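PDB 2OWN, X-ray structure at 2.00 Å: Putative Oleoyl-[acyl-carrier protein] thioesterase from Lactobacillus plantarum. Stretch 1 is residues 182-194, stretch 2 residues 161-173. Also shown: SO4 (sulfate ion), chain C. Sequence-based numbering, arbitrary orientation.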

# COMPACT_ATOMS: atom_id res chain seq x y z
N ALA B 182 -5.43 2.28 -8.99
CA ALA B 182 -4.13 1.62 -8.74
C ALA B 182 -4.28 0.24 -8.09
O ALA B 182 -3.51 -0.66 -8.42
CB ALA B 182 -3.22 2.50 -7.88
N HIS B 183 -5.27 0.08 -7.20
CA HIS B 183 -5.55 -1.22 -6.53
C HIS B 183 -6.01 -2.34 -7.45
O HIS B 183 -5.93 -3.50 -7.04
CB HIS B 183 -6.50 -1.07 -5.32
CG HIS B 183 -5.87 -0.37 -4.17
ND1 HIS B 183 -4.76 -0.87 -3.52
CD2 HIS B 183 -6.18 0.78 -3.53
CE1 HIS B 183 -4.41 -0.05 -2.55
NE2 HIS B 183 -5.26 0.96 -2.53
N TYR B 184 -6.49 -2.02 -8.67
CA TYR B 184 -6.84 -3.04 -9.69
C TYR B 184 -5.59 -3.90 -10.00
O TYR B 184 -5.74 -5.10 -10.19
CB TYR B 184 -7.39 -2.43 -10.98
CG TYR B 184 -8.82 -1.87 -10.98
CD1 TYR B 184 -9.20 -0.81 -10.13
CD2 TYR B 184 -9.76 -2.33 -11.93
CE1 TYR B 184 -10.53 -0.25 -10.18
CE2 TYR B 184 -11.09 -1.78 -11.98
CZ TYR B 184 -11.46 -0.74 -11.11
OH TYR B 184 -12.73 -0.22 -11.16
N PHE B 185 -4.39 -3.28 -10.02
CA PHE B 185 -3.10 -4.00 -10.22
C PHE B 185 -2.80 -5.05 -9.14
O PHE B 185 -2.08 -6.02 -9.43
CB PHE B 185 -1.91 -3.05 -10.42
CG PHE B 185 -1.95 -2.34 -11.74
CD1 PHE B 185 -1.55 -3.02 -12.91
CD2 PHE B 185 -2.39 -1.01 -11.83
CE1 PHE B 185 -1.59 -2.39 -14.18
CE2 PHE B 185 -2.42 -0.35 -13.10
CZ PHE B 185 -2.03 -1.04 -14.27
N ASP B 186 -3.31 -4.85 -7.92
CA ASP B 186 -3.20 -5.83 -6.82
C ASP B 186 -3.89 -7.13 -7.24
O ASP B 186 -3.34 -8.20 -7.04
CB ASP B 186 -3.88 -5.40 -5.50
CG ASP B 186 -3.33 -4.08 -4.91
OD1 ASP B 186 -2.20 -3.66 -5.23
OD2 ASP B 186 -4.06 -3.47 -4.10
N TRP B 187 -5.08 -7.01 -7.86
CA TRP B 187 -5.89 -8.16 -8.30
C TRP B 187 -5.31 -8.77 -9.58
O TRP B 187 -5.18 -9.99 -9.65
CB TRP B 187 -7.38 -7.79 -8.54
CG TRP B 187 -7.99 -6.97 -7.45
CD1 TRP B 187 -7.75 -7.09 -6.11
CD2 TRP B 187 -8.98 -5.95 -7.60
NE1 TRP B 187 -8.48 -6.17 -5.42
CE2 TRP B 187 -9.26 -5.46 -6.29
CE3 TRP B 187 -9.65 -5.39 -8.71
CZ2 TRP B 187 -10.20 -4.41 -6.06
CZ3 TRP B 187 -10.59 -4.34 -8.48
CH2 TRP B 187 -10.85 -3.87 -7.16
N LEU B 188 -5.00 -7.91 -10.56
CA LEU B 188 -4.43 -8.30 -11.88
C LEU B 188 -3.14 -9.10 -11.77
O LEU B 188 -3.05 -10.20 -12.31
CB LEU B 188 -4.18 -7.07 -12.76
CG LEU B 188 -5.41 -6.28 -13.26
CD1 LEU B 188 -5.05 -4.85 -13.70
CD2 LEU B 188 -6.12 -7.04 -14.38
N VAL B 189 -2.17 -8.54 -11.05
CA VAL B 189 -0.84 -9.16 -10.86
C VAL B 189 -0.93 -10.42 -9.98
O VAL B 189 -0.32 -11.43 -10.33
CB VAL B 189 0.23 -8.15 -10.34
CG1 VAL B 189 1.59 -8.82 -10.14
CG2 VAL B 189 0.36 -6.99 -11.34
N ASP B 190 -1.69 -10.35 -8.87
CA ASP B 190 -1.88 -11.52 -7.97
C ASP B 190 -2.61 -12.71 -8.64
O ASP B 190 -2.49 -13.83 -8.14
CB ASP B 190 -2.58 -11.14 -6.65
CG ASP B 190 -2.64 -12.30 -5.67
OD1 ASP B 190 -1.55 -12.78 -5.29
OD2 ASP B 190 -3.76 -12.77 -5.40
N THR B 191 -3.39 -12.48 -9.72
CA THR B 191 -4.04 -13.58 -10.50
C THR B 191 -2.97 -14.59 -11.00
O THR B 191 -3.22 -15.80 -10.98
CB THR B 191 -4.86 -13.08 -11.71
OG1 THR B 191 -5.82 -12.11 -11.27
CG2 THR B 191 -5.61 -14.24 -12.43
N LEU B 192 -1.80 -14.06 -11.39
CA LEU B 192 -0.66 -14.86 -11.86
C LEU B 192 0.05 -15.48 -10.63
O LEU B 192 0.14 -14.81 -9.59
CB LEU B 192 0.33 -14.00 -12.64
CG LEU B 192 -0.20 -13.31 -13.90
CD1 LEU B 192 0.81 -12.28 -14.42
CD2 LEU B 192 -0.58 -14.32 -14.98
N PRO B 193 0.60 -16.71 -10.77
CA PRO B 193 1.26 -17.34 -9.62
C PRO B 193 2.67 -16.76 -9.36
O PRO B 193 3.28 -16.19 -10.28
CB PRO B 193 1.34 -18.81 -10.04
CG PRO B 193 1.50 -18.74 -11.50
CD PRO B 193 0.69 -17.58 -11.96
N ALA B 194 3.14 -16.90 -8.11
CA ALA B 194 4.49 -16.45 -7.69
C ALA B 194 5.62 -17.04 -8.56
O ALA B 194 6.60 -16.34 -8.81
CB ALA B 194 4.75 -16.72 -6.19
S SO4 C . -9.70 -11.66 -1.02
O1 SO4 C . -10.15 -10.43 -1.63
O2 SO4 C . -9.11 -12.53 -2.04
O3 SO4 C . -8.69 -11.43 -0.03
O4 SO4 C . -10.84 -12.33 -0.40
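Stretch 2 161-173: TITKPYHVRFFDI

Stretch 2 runs across stretch 1 in a nearly antiparallel sense. Residues 162-167 form an extended strand, and the segment after it bends into a turn in which residues 170-172 have helical phi/psi values. Stretch 1 is mainly the helix that includes residues 185-190. The N-to-C directions of helix and strand make an angle of 146°, and their axes approach to 9.1 Å. The start of stretch 1 therefore faces the end of stretch 2. The CA atoms of His183 and Asp172 are 6.5 Å apart, those of Trp187 and Tyr166 6.8 Å, and those of Thr191 and Lys164 6.1 Å. Together the two stretches bury 621 Å² of surface, both sides summed.

Ala182 makes no contact. The CA-to-CB bond of His183 points toward stretch 2, and Asp172 OD1 lies over one face of its ring, 3.5 Å from His183 CG. The ring is held from its own stretch: His183 ND1 donates to Asp186 OD2 at 2.8 Å. Tyr184 and Phe185 are out of reach of stretch 2. Asp186 does not touch stretch 2 directly, but water 3 bridges the gap by donating to Asp186 OD2 at 2.7 Å and to Asp172 OD1 at 2.6 Å.

The CA-to-CB bond of Trp187 points sideways, and its ring stacks on Tyr166. Its five-membered ring and the Tyr166 ring form an offset stack, with centroids 4.8 Å apart and planes at 27°. Each residue also places its CB over the face of the other ring, so the two side chains interlock. Their closest side-chain atoms are Trp187 CD1 and Tyr166 CG, at 3.6 Å. The far end of the indole reaches Val168, with Trp187 CH2 4.2 Å from Val168 CG2. Water 2 accepts from Trp187 NE1 at 3.2 Å and donates to His167 O and Asp172 OD2, both at 2.6 Å. It thus ties the indole to the end of the strand and the turn beyond it. Asp172 OD2 also accepts from Arg169 N at 2.8 Å within stretch 2.

The CA-to-CB bonds of Leu188 and Val189 point away from stretch 2. That of Asp190 points toward it, and Asp190 provides the polar anchor. Tyr166 OH donates to Asp190 OD2 at 2.7 Å, so the tyrosine that stacks on Trp187 also bonds to the helix one turn or so further on. Lys164 NZ donates to Asp190 O at 2.8 Å. The same Lys164 NZ forms a salt bridge with Asp190 OD2 at 3.6 Å. Its side chain is extended from chi2 to chi4, all t, which carries the amine to the helix.

The CA-to-CB bond of Thr191 points sideways, and the residue sits between Tyr166 and Ile162. Its OG1 donates to Trp187 O at 2.7 Å. Thr191 O is 3.2 Å from Ile162 CG2, and the methyls Thr191 CG2 and Ile162 CG2 are 3.9 Å apart. The CA-to-CB bond of Leu192 points away, though the end of its side chain comes nearer. Pro193 closes the interface, its CD 4.2 Å from Ile162 CD1. Ala194 is out of reach.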

# COMPACT_ATOMS: atom_id res chain seq x y z
N THR B 161 -7.62 -20.80 -18.53
CA THR B 161 -7.73 -19.45 -17.91
C THR B 161 -7.61 -19.54 -16.38
O THR B 161 -8.27 -20.39 -15.78
CB THR B 161 -9.07 -18.74 -18.26
OG1 THR B 161 -9.14 -18.50 -19.67
CG2 THR B 161 -9.23 -17.39 -17.52
N ILE B 162 -6.77 -18.68 -15.80
CA ILE B 162 -6.55 -18.60 -14.35
C ILE B 162 -7.61 -17.63 -13.87
O ILE B 162 -7.64 -16.50 -14.36
CB ILE B 162 -5.13 -18.08 -13.97
CG1 ILE B 162 -4.03 -18.93 -14.62
CG2 ILE B 162 -4.96 -18.05 -12.45
CD1 ILE B 162 -2.60 -18.42 -14.37
N THR B 163 -8.48 -18.06 -12.95
CA THR B 163 -9.55 -17.23 -12.37
C THR B 163 -9.44 -17.20 -10.84
O THR B 163 -9.27 -18.26 -10.23
CB THR B 163 -10.95 -17.70 -12.81
OG1 THR B 163 -11.04 -17.62 -14.24
CG2 THR B 163 -12.06 -16.83 -12.22
N LYS B 164 -9.48 -15.99 -10.25
CA LYS B 164 -9.45 -15.77 -8.79
C LYS B 164 -10.47 -14.69 -8.38
O LYS B 164 -10.54 -13.65 -9.08
CB LYS B 164 -8.08 -15.33 -8.25
CG LYS B 164 -6.96 -16.35 -8.34
CD LYS B 164 -5.76 -15.82 -7.57
CE LYS B 164 -4.54 -16.69 -7.64
NZ LYS B 164 -3.48 -16.04 -6.82
N PRO B 165 -11.27 -14.92 -7.30
CA PRO B 165 -12.18 -13.88 -6.83
C PRO B 165 -11.44 -12.94 -5.85
O PRO B 165 -10.50 -13.38 -5.16
CB PRO B 165 -13.27 -14.67 -6.11
CG PRO B 165 -12.56 -15.83 -5.54
CD PRO B 165 -11.42 -16.14 -6.48
N TYR B 166 -11.83 -11.67 -5.85
CA TYR B 166 -11.29 -10.64 -4.93
C TYR B 166 -12.47 -9.81 -4.42
O TYR B 166 -13.38 -9.50 -5.20
CB TYR B 166 -10.27 -9.73 -5.59
CG TYR B 166 -9.03 -10.43 -6.06
CD1 TYR B 166 -7.92 -10.59 -5.20
CD2 TYR B 166 -8.94 -10.95 -7.37
CE1 TYR B 166 -6.74 -11.26 -5.63
CE2 TYR B 166 -7.75 -11.61 -7.82
CZ TYR B 166 -6.67 -11.76 -6.95
OH TYR B 166 -5.55 -12.40 -7.38
N HIS B 167 -12.43 -9.46 -3.14
CA HIS B 167 -13.45 -8.64 -2.48
C HIS B 167 -12.85 -7.24 -2.35
O HIS B 167 -11.66 -7.10 -2.01
CB HIS B 167 -13.83 -9.22 -1.13
CG HIS B 167 -14.43 -10.59 -1.23
ND1 HIS B 167 -13.67 -11.73 -1.30
CD2 HIS B 167 -15.73 -10.99 -1.27
CE1 HIS B 167 -14.47 -12.78 -1.39
NE2 HIS B 167 -15.72 -12.36 -1.37
N VAL B 168 -13.68 -6.22 -2.61
CA VAL B 168 -13.26 -4.81 -2.52
C VAL B 168 -13.26 -4.46 -1.03
O VAL B 168 -14.28 -4.62 -0.36
CB VAL B 168 -14.18 -3.85 -3.32
CG1 VAL B 168 -13.70 -2.40 -3.22
CG2 VAL B 168 -14.22 -4.27 -4.77
N ARG B 169 -12.10 -4.01 -0.53
CA ARG B 169 -11.90 -3.65 0.89
C ARG B 169 -12.14 -2.19 1.18
O ARG B 169 -12.19 -1.37 0.26
CB ARG B 169 -10.47 -3.97 1.31
CG ARG B 169 -10.16 -5.41 1.22
CD ARG B 169 -8.72 -5.62 1.43
NE ARG B 169 -8.45 -7.03 1.25
CZ ARG B 169 -7.27 -7.58 1.01
NH1 ARG B 169 -6.14 -6.88 0.92
NH2 ARG B 169 -7.23 -8.89 0.85
N PHE B 170 -12.24 -1.88 2.49
CA PHE B 170 -12.43 -0.51 2.98
C PHE B 170 -11.25 0.37 2.53
O PHE B 170 -11.51 1.41 1.94
CB PHE B 170 -12.64 -0.46 4.50
CG PHE B 170 -12.86 0.92 5.03
CD1 PHE B 170 -14.11 1.54 4.86
CD2 PHE B 170 -11.83 1.62 5.68
CE1 PHE B 170 -14.35 2.85 5.34
CE2 PHE B 170 -12.04 2.94 6.18
CZ PHE B 170 -13.30 3.56 6.01
N PHE B 171 -10.01 -0.11 2.72
CA PHE B 171 -8.80 0.67 2.31
C PHE B 171 -8.62 0.84 0.78
O PHE B 171 -7.78 1.66 0.38
CB PHE B 171 -7.47 0.18 2.96
CG PHE B 171 -7.47 0.15 4.49
CD1 PHE B 171 -8.16 1.11 5.28
CD2 PHE B 171 -6.60 -0.76 5.15
CE1 PHE B 171 -8.10 1.06 6.71
CE2 PHE B 171 -6.51 -0.80 6.57
CZ PHE B 171 -7.27 0.11 7.36
N ASP B 172 -9.36 0.10 -0.06
CA ASP B 172 -9.35 0.30 -1.53
C ASP B 172 -10.01 1.63 -1.95
O ASP B 172 -9.67 2.16 -3.01
CB ASP B 172 -10.00 -0.87 -2.29
CG ASP B 172 -9.27 -2.19 -2.12
OD1 ASP B 172 -8.03 -2.20 -2.03
OD2 ASP B 172 -9.93 -3.23 -2.13
N ILE B 173 -10.94 2.16 -1.12
CA ILE B 173 -11.65 3.43 -1.37
C ILE B 173 -10.74 4.54 -0.79
O ILE B 173 -10.67 4.69 0.42
CB ILE B 173 -13.09 3.46 -0.76
CG1 ILE B 173 -14.05 2.51 -1.50
CG2 ILE B 173 -13.72 4.85 -0.88
CD1 ILE B 173 -13.76 1.02 -1.44
O HOH W 1 -2.13 -15.14 -3.98
O HOH W 2 -9.44 -5.73 -2.41
O HOH W 3 -6.19 -3.99 -2.52